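Type III secretion system effector HopBA1 (Pseudomonas syringae pv. aptata, PDB 5T09) acts as a virulence factor that the Arabidopsis resistance protein RBA1 recognises, enhancing RBA1 self-association and so triggering host cell death. Local coordinates at residues A[56-60]-A[234-239]; A[140-144]-A[165-169]. Numbering follows the deposited sequence.

Interaction 1 (A[56-60]-A[234-239]); sequences HGKLF and IAGEDN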
ATOM      1  N   HIS A  56       2.924  -2.354  -9.197  1.00 37.30           N
ATOM      2  CA  HIS A  56       3.283  -3.762  -9.101  1.00 35.69           C
ATOM      3  C   HIS A  56       4.533  -4.037  -9.928  1.00 38.23           C
ATOM      4  O   HIS A  56       4.619  -3.650 -11.094  1.00 43.79           O
ATOM      5  CB  HIS A  56       2.127  -4.643  -9.581  1.00 42.18           C
ATOM      6  CG  HIS A  56       0.828  -4.383  -8.884  1.00 38.64           C
ATOM      7  ND1 HIS A  56       0.748  -4.052  -7.549  1.00 38.37           N
ATOM      8  CD2 HIS A  56      -0.446  -4.405  -9.343  1.00 37.96           C
ATOM      9  CE1 HIS A  56      -0.520  -3.885  -7.214  1.00 37.66           C
ATOM     10  NE2 HIS A  56      -1.264  -4.093  -8.285  1.00 39.41           N
ATOM     11  N   GLY A  57       5.509  -4.695  -9.312  1.00 40.04           N
ATOM     12  CA  GLY A  57       6.728  -5.082  -9.987  1.00 42.86           C
ATOM     13  C   GLY A  57       7.913  -4.178  -9.724  1.00 44.90           C
ATOM     14  O   GLY A  57       9.043  -4.555 -10.058  1.00 44.43           O
ATOM     15  N   LYS A  58       7.697  -3.008  -9.130  1.00 38.38           N
ATOM     16  CA  LYS A  58       8.764  -2.038  -8.920  1.00 39.30           C
ATOM     17  C   LYS A  58       9.415  -2.294  -7.566  1.00 39.78           C
ATOM     18  O   LYS A  58       8.755  -2.193  -6.526  1.00 41.33           O
ATOM     19  CB  LYS A  58       8.219  -0.613  -9.009  1.00 40.34           C
ATOM     20  CG  LYS A  58       7.628  -0.257 -10.369  1.00 40.75           C
ATOM     21  CD  LYS A  58       8.656  -0.363 -11.489  1.00 45.54           C
ATOM     22  CE  LYS A  58       8.067   0.098 -12.812  1.00 47.86           C
ATOM     23  NZ  LYS A  58       9.043   0.003 -13.925  1.00 51.06           N
ATOM     24  N   LEU A  59      10.710  -2.616  -7.588  1.00 41.83           N
ATOM     25  CA  LEU A  59      11.417  -3.032  -6.379  1.00 42.03           C
ATOM     26  C   LEU A  59      11.523  -1.909  -5.353  1.00 46.75           C
ATOM     27  O   LEU A  59      11.567  -2.176  -4.147  1.00 42.62           O
ATOM     28  CB  LEU A  59      12.815  -3.529  -6.752  1.00 41.56           C
ATOM     29  CG  LEU A  59      12.864  -4.716  -7.720  1.00 53.21           C
ATOM     30  CD1 LEU A  59      14.247  -4.867  -8.327  1.00 57.61           C
ATOM     31  CD2 LEU A  59      12.456  -5.993  -7.012  1.00 47.53           C
ATOM     32  N   PHE A  60      11.572  -0.653  -5.803  1.00 48.63           N
ATOM     33  CA  PHE A  60      11.842   0.451  -4.885  1.00 44.67           C
ATOM     34  C   PHE A  60      10.819   0.514  -3.757  1.00 37.55           C
ATOM     35  O   PHE A  60      11.171   0.815  -2.610  1.00 43.78           O
ATOM     36  CB  PHE A  60      11.862   1.776  -5.648  1.00 51.05           C
ATOM     37  CG  PHE A  60      11.951   2.983  -4.759  1.00 50.92           C
ATOM     38  CD1 PHE A  60      13.183   3.464  -4.343  1.00 54.07           C
ATOM     39  CD2 PHE A  60      10.804   3.636  -4.337  1.00 50.10           C
ATOM     40  CE1 PHE A  60      13.269   4.569  -3.525  1.00 55.92           C
ATOM     41  CE2 PHE A  60      10.885   4.744  -3.519  1.00 50.66           C
ATOM     42  CZ  PHE A  60      12.118   5.211  -3.111  1.00 49.50           C
ATOM     43  N   ILE A 234       6.843  10.519  -3.818  1.00 50.35           N
ATOM     44  CA  ILE A 234       8.162  10.120  -3.343  1.00 52.44           C
ATOM     45  C   ILE A 234       9.011   9.776  -4.558  1.00 53.88           C
ATOM     46  O   ILE A 234       8.621   8.939  -5.383  1.00 48.28           O
ATOM     47  CB  ILE A 234       8.071   8.935  -2.367  1.00 51.71           C
ATOM     48  CG1 ILE A 234       7.500   9.411  -1.027  1.00 53.28           C
ATOM     49  CG2 ILE A 234       9.445   8.274  -2.178  1.00 51.22           C
ATOM     50  CD1 ILE A 234       7.327   8.320   0.011  1.00 54.97           C
ATOM     51  N   ALA A 235      10.167  10.423  -4.672  1.00 56.42           N
ATOM     52  CA  ALA A 235      11.081  10.157  -5.771  1.00 58.27           C
ATOM     53  C   ALA A 235      11.827   8.855  -5.515  1.00 59.24           C
ATOM     54  O   ALA A 235      12.379   8.648  -4.430  1.00 54.93           O
ATOM     55  CB  ALA A 235      12.068  11.311  -5.935  1.00 63.49           C
ATOM     56  N   GLY A 236      11.835   7.974  -6.512  1.00 55.15           N
ATOM     57  CA  GLY A 236      12.488   6.687  -6.375  1.00 56.41           C
ATOM     58  C   GLY A 236      13.239   6.262  -7.618  1.00 54.38           C
ATOM     59  O   GLY A 236      13.391   7.040  -8.564  1.00 58.81           O
ATOM     60  N   GLU A 237      13.709   5.020  -7.625  1.00 49.87           N
ATOM     61  CA  GLU A 237      14.491   4.472  -8.722  1.00 54.71           C
ATOM     62  C   GLU A 237      13.689   3.391  -9.430  1.00 50.21           C
ATOM     63  O   GLU A 237      13.033   2.567  -8.783  1.00 47.76           O
ATOM     64  CB  GLU A 237      15.806   3.876  -8.216  1.00 62.57           C
ATOM     65  CG  GLU A 237      16.591   4.761  -7.259  1.00 81.75           C
ATOM     66  CD  GLU A 237      17.418   3.953  -6.278  1.00 87.20           C
ATOM     67  OE1 GLU A 237      16.821   3.266  -5.423  1.00 80.03           O
ATOM     68  OE2 GLU A 237      18.663   3.994  -6.371  1.00 90.00           O
ATOM     69  N   ASP A 238      13.743   3.394 -10.758  1.00 50.18           N
ATOM     70  CA  ASP A 238      13.152   2.309 -11.521  1.00 52.14           C
ATOM     71  C   ASP A 238      14.031   1.065 -11.405  1.00 57.62           C
ATOM     72  O   ASP A 238      15.188   1.129 -10.982  1.00 54.01           O
ATOM     73  CB  ASP A 238      12.983   2.715 -12.985  1.00 56.97           C
ATOM     74  CG  ASP A 238      11.906   1.917 -13.691  1.00 59.13           C
ATOM     75  OD1 ASP A 238      11.409   0.933 -13.105  1.00 55.86           O
ATOM     76  OD2 ASP A 238      11.558   2.271 -14.837  1.00 69.78           O
ATOM     77  N   ASN A 239      13.469  -0.080 -11.779  1.00 55.56           N
ATOM     78  CA  ASN A 239      14.212  -1.335 -11.717  1.00 54.11           C
ATOM     79  C   ASN A 239      15.484  -1.250 -12.559  1.00 52.53           C
ATOM     80  O   ASN A 239      16.591  -1.424 -12.044  1.00 54.01           O
ATOM     81  CB  ASN A 239      13.351  -2.506 -12.193  1.00 48.13           C
ATOM     82  CG  ASN A 239      12.214  -2.825 -11.241  1.00 46.13           C
ATOM     83  OD1 ASN A 239      12.229  -2.425 -10.076  1.00 49.01           O
ATOM     84  ND2 ASN A 239      11.225  -3.557 -11.732  1.00 50.10           N
TER
HETATM   85  O   HOH W   1      11.967   0.138  -8.789  1.00 41.30           O

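Interaction 2 (A[140-144]-A[165-169]); sequences IDRKM and LNVAW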
ATOM      1  N   ILE A 140      -6.492  -7.162   2.642  1.00 38.33           N
ATOM      2  CA  ILE A 140      -7.687  -6.396   2.308  1.00 39.02           C
ATOM      3  C   ILE A 140      -8.409  -6.934   1.087  1.00 38.22           C
ATOM      4  O   ILE A 140      -9.555  -6.526   0.838  1.00 36.83           O
ATOM      5  CB  ILE A 140      -7.356  -4.905   2.082  1.00 45.81           C
ATOM      6  CG1 ILE A 140      -6.461  -4.756   0.845  1.00 40.37           C
ATOM      7  CG2 ILE A 140      -6.711  -4.329   3.324  1.00 39.41           C
ATOM      8  CD1 ILE A 140      -6.035  -3.342   0.533  1.00 40.72           C
ATOM      9  N   ASP A 141      -7.790  -7.816   0.312  1.00 35.78           N
ATOM     10  CA  ASP A 141      -8.312  -8.104  -1.010  1.00 38.54           C
ATOM     11  C   ASP A 141      -9.477  -9.085  -0.940  1.00 46.93           C
ATOM     12  O   ASP A 141      -9.669  -9.806   0.044  1.00 42.29           O
ATOM     13  CB  ASP A 141      -7.212  -8.661  -1.915  1.00 37.49           C
ATOM     14  CG  ASP A 141      -7.517  -8.463  -3.387  1.00 42.01           C
ATOM     15  OD1 ASP A 141      -8.448  -7.690  -3.707  1.00 40.31           O
ATOM     16  OD2 ASP A 141      -6.818  -9.071  -4.224  1.00 45.14           O
ATOM     17  N   ARG A 142     -10.263  -9.096  -2.013  1.00 45.41           N
ATOM     18  CA  ARG A 142     -11.426  -9.957  -2.136  1.00 53.32           C
ATOM     19  C   ARG A 142     -11.436 -10.559  -3.529  1.00 52.58           C
ATOM     20  O   ARG A 142     -11.094  -9.882  -4.505  1.00 47.00           O
ATOM     21  CB  ARG A 142     -12.721  -9.177  -1.884  1.00 60.91           C
ATOM     22  CG  ARG A 142     -13.989  -9.940  -2.218  1.00 73.25           C
ATOM     23  CD  ARG A 142     -15.201  -9.128  -1.831  1.00 72.30           C
ATOM     24  NE  ARG A 142     -15.273  -8.942  -0.384  1.00 71.25           N
ATOM     25  CZ  ARG A 142     -16.219  -9.440   0.410  1.00 57.78           C
ATOM     26  NH1 ARG A 142     -17.222 -10.157  -0.080  1.00 58.21           N
ATOM     27  NH2 ARG A 142     -16.165  -9.203   1.712  1.00 64.89           N
ATOM     28  N   LYS A 143     -11.837 -11.823  -3.619  1.00 45.00           N
ATOM     29  CA  LYS A 143     -11.777 -12.529  -4.891  1.00 46.37           C
ATOM     30  C   LYS A 143     -12.681 -11.863  -5.917  1.00 49.04           C
ATOM     31  O   LYS A 143     -13.813 -11.474  -5.615  1.00 58.04           O
ATOM     32  CB  LYS A 143     -12.185 -13.991  -4.714  1.00 56.13           C
ATOM     33  CG  LYS A 143     -12.112 -14.798  -6.008  1.00 65.84           C
ATOM     34  CD  LYS A 143     -12.174 -16.297  -5.752  1.00 79.69           C
ATOM     35  CE  LYS A 143     -11.719 -17.090  -6.971  1.00 92.25           C
ATOM     36  NZ  LYS A 143     -12.583 -16.865  -8.164  1.00103.77           N
HETATM   37  N   MSE A 144     -12.170 -11.730  -7.136  1.00 52.53           N
HETATM   38  CA  MSE A 144     -12.946 -11.202  -8.249  1.00 60.65           C
HETATM   39  C   MSE A 144     -12.265 -11.550  -9.567  1.00 67.35           C
HETATM   40  O   MSE A 144     -11.200 -11.024  -9.888  1.00 78.97           O
HETATM   41  CB  MSE A 144     -13.114  -9.690  -8.128  1.00 67.50           C
HETATM   42  CG  MSE A 144     -14.169  -9.124  -9.065  1.00 85.37           C
HETATM   43 SE   MSE A 144     -13.975  -7.207  -9.342  1.00 88.82          SE
HETATM   44  CE  MSE A 144     -12.295  -7.227 -10.321  1.00102.53           C
ATOM     45  N   LEU A 165     -14.014  -2.673  -5.779  1.00 39.12           N
ATOM     46  CA  LEU A 165     -13.584  -3.367  -4.573  1.00 44.04           C
ATOM     47  C   LEU A 165     -13.110  -2.425  -3.478  1.00 43.84           C
ATOM     48  O   LEU A 165     -12.876  -2.884  -2.358  1.00 42.19           O
ATOM     49  CB  LEU A 165     -12.451  -4.342  -4.906  1.00 47.32           C
ATOM     50  CG  LEU A 165     -12.765  -5.459  -5.899  1.00 53.82           C
ATOM     51  CD1 LEU A 165     -11.508  -6.267  -6.179  1.00 51.94           C
ATOM     52  CD2 LEU A 165     -13.877  -6.357  -5.374  1.00 63.62           C
ATOM     53  N   ASN A 166     -12.952  -1.131  -3.771  1.00 43.38           N
ATOM     54  CA  ASN A 166     -12.442  -0.199  -2.771  1.00 44.96           C
ATOM     55  C   ASN A 166     -13.267  -0.255  -1.493  1.00 38.07           C
ATOM     56  O   ASN A 166     -12.718  -0.230  -0.386  1.00 41.91           O
ATOM     57  CB  ASN A 166     -12.431   1.222  -3.335  1.00 42.65           C
ATOM     58  CG  ASN A 166     -11.225   1.494  -4.203  1.00 38.25           C
ATOM     59  OD1 ASN A 166     -10.533   0.571  -4.632  1.00 42.32           O
ATOM     60  ND2 ASN A 166     -10.956   2.770  -4.458  1.00 36.38           N
ATOM     61  N   VAL A 167     -14.590  -0.334  -1.627  1.00 38.84           N
ATOM     62  CA  VAL A 167     -15.453  -0.355  -0.453  1.00 42.23           C
ATOM     63  C   VAL A 167     -15.150  -1.567   0.415  1.00 37.22           C
ATOM     64  O   VAL A 167     -15.230  -1.493   1.647  1.00 39.00           O
ATOM     65  CB  VAL A 167     -16.933  -0.311  -0.889  1.00 42.18           C
ATOM     66  CG1 VAL A 167     -17.338  -1.597  -1.599  1.00 43.77           C
ATOM     67  CG2 VAL A 167     -17.821  -0.053   0.297  1.00 53.63           C
ATOM     68  N   ALA A 168     -14.781  -2.693  -0.203  1.00 40.70           N
ATOM     69  CA  ALA A 168     -14.495  -3.904   0.555  1.00 46.39           C
ATOM     70  C   ALA A 168     -13.073  -3.894   1.103  1.00 39.73           C
ATOM     71  O   ALA A 168     -12.835  -4.346   2.228  1.00 38.43           O
ATOM     72  CB  ALA A 168     -14.718  -5.135  -0.321  1.00 44.78           C
ATOM     73  N   TRP A 169     -12.116  -3.405   0.314  1.00 35.04           N
ATOM     74  CA  TRP A 169     -10.774  -3.170   0.833  1.00 37.83           C
ATOM     75  C   TRP A 169     -10.827  -2.325   2.099  1.00 33.11           C
ATOM     76  O   TRP A 169     -10.137  -2.611   3.085  1.00 36.16           O
ATOM     77  CB  TRP A 169      -9.925  -2.453  -0.211  1.00 36.58           C
ATOM     78  CG  TRP A 169      -9.369  -3.299  -1.314  1.00 38.59           C
ATOM     79  CD1 TRP A 169      -9.723  -4.572  -1.651  1.00 34.58           C
ATOM     80  CD2 TRP A 169      -8.343  -2.909  -2.225  1.00 36.13           C
ATOM     81  NE1 TRP A 169      -8.975  -5.001  -2.725  1.00 34.80           N
ATOM     82  CE2 TRP A 169      -8.122  -3.995  -3.097  1.00 40.03           C
ATOM     83  CE3 TRP A 169      -7.593  -1.744  -2.395  1.00 37.51           C
ATOM     84  CZ2 TRP A 169      -7.179  -3.946  -4.119  1.00 39.21           C
ATOM     85  CZ3 TRP A 169      -6.664  -1.695  -3.406  1.00 32.12           C
ATOM     86  CH2 TRP A 169      -6.458  -2.792  -4.256  1.00 39.17           C
TER
HETATM   87  O   HOH W   2     -12.119  -7.250   1.128  1.00 44.71           O

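Interaction 1 (A[56-60]-A[234-239])
Segment 56-60, a loop running into the start of helix 60-74, and the chain end 234-239 run at 122° to each other end to end, and the hydrogen bonds between them all involve a side chain; CA atoms come no closer than 6.2 Å, at Lys58-Asn239 and Phe60-Glu237. The amide of Asn239 reads the loop backbone twice: Asn239 ND2 donates to Gly57 O (2.9 Å) and Asn239 OD1 accepts from Leu59 N (2.9 Å), both nearly linear. Lys58 NZ adds a salt bridge to Asp238 OD1 (2.7 Å), and a water joins Phe60 N, Glu237 O and Asn239 OD1. Farther along, the Phe60 ring takes Gly236 CA over its face, 3.6 Å from the centroid, a CH-pi contact that a CB on residue 236 would obstruct, while Ile234 CG2 meets the ring edge. The contact thus fastens the end of strand 232-235 and the C-terminal tail after it to the loop after strand 49-54; Leu59 leans on helix 117-132 and Phe60 reaches Pro36 of helix 36-46.

Interaction 2 (A[140-144]-A[165-169])
This is a strand-to-helix contact at the edge of the central sheet, where the C-terminal end of strand 136-141 and the loop after it meet the first turn of helix 166-179. Trp169 is the hub. Its indole lies beside the strand end, with Ile140 over one face: Ile140 CG1 stands 4.0 Å from the centroid of the five-membered ring in a CH-pi contact, and Ile140 CD1 is 3.6 Å from Trp169 CD2. At the ring edge, Trp169 NE1 donates to Asp141 OD1 (2.9 Å), so the buried carboxylate satisfies the one polar atom of an otherwise apolar ring system. The backbones also come close, Trp169 CA making a CA-H...O contact with Ile140 O at 3.6 Å. A water donates to Ile140 O and, weakly, to Ala168 O. Toward the surface, Arg142 NE lies 3.8 Å from Ala168 CB, and selenomethionine Met144 packs its SE 4.0 Å from Leu165 CG. Beyond the segments, Trp169 stacks on His193 and touches Glu83. The edge strand and the helix that packs on its end are part of an alpha/beta fold with a parallel beta core, described as EreA/ChaN-like.

In the fold
A single sheet can organise contacts that never touch. The centres of interactions 1 and 2 are 24 Å apart, on opposite sides of the chain's centre, although their nearest atoms approach to about 7 Å. Interaction 2 involves the edge strand 136-141, whereas interaction 1 involves strand 232-235, near the other edge, and the loop after the inner strand 49-54. Along the chain they are nested: 140-144 and 165-169, separated by 20 residues, lie within the 173 residues enclosed by 56-60 and 234-239. One contact is therefore local, tying a strand to a helix soon after it; the other brings the C-terminal tail back to an early loop, linking parts of the same alpha/beta fold that are far apart in sequence.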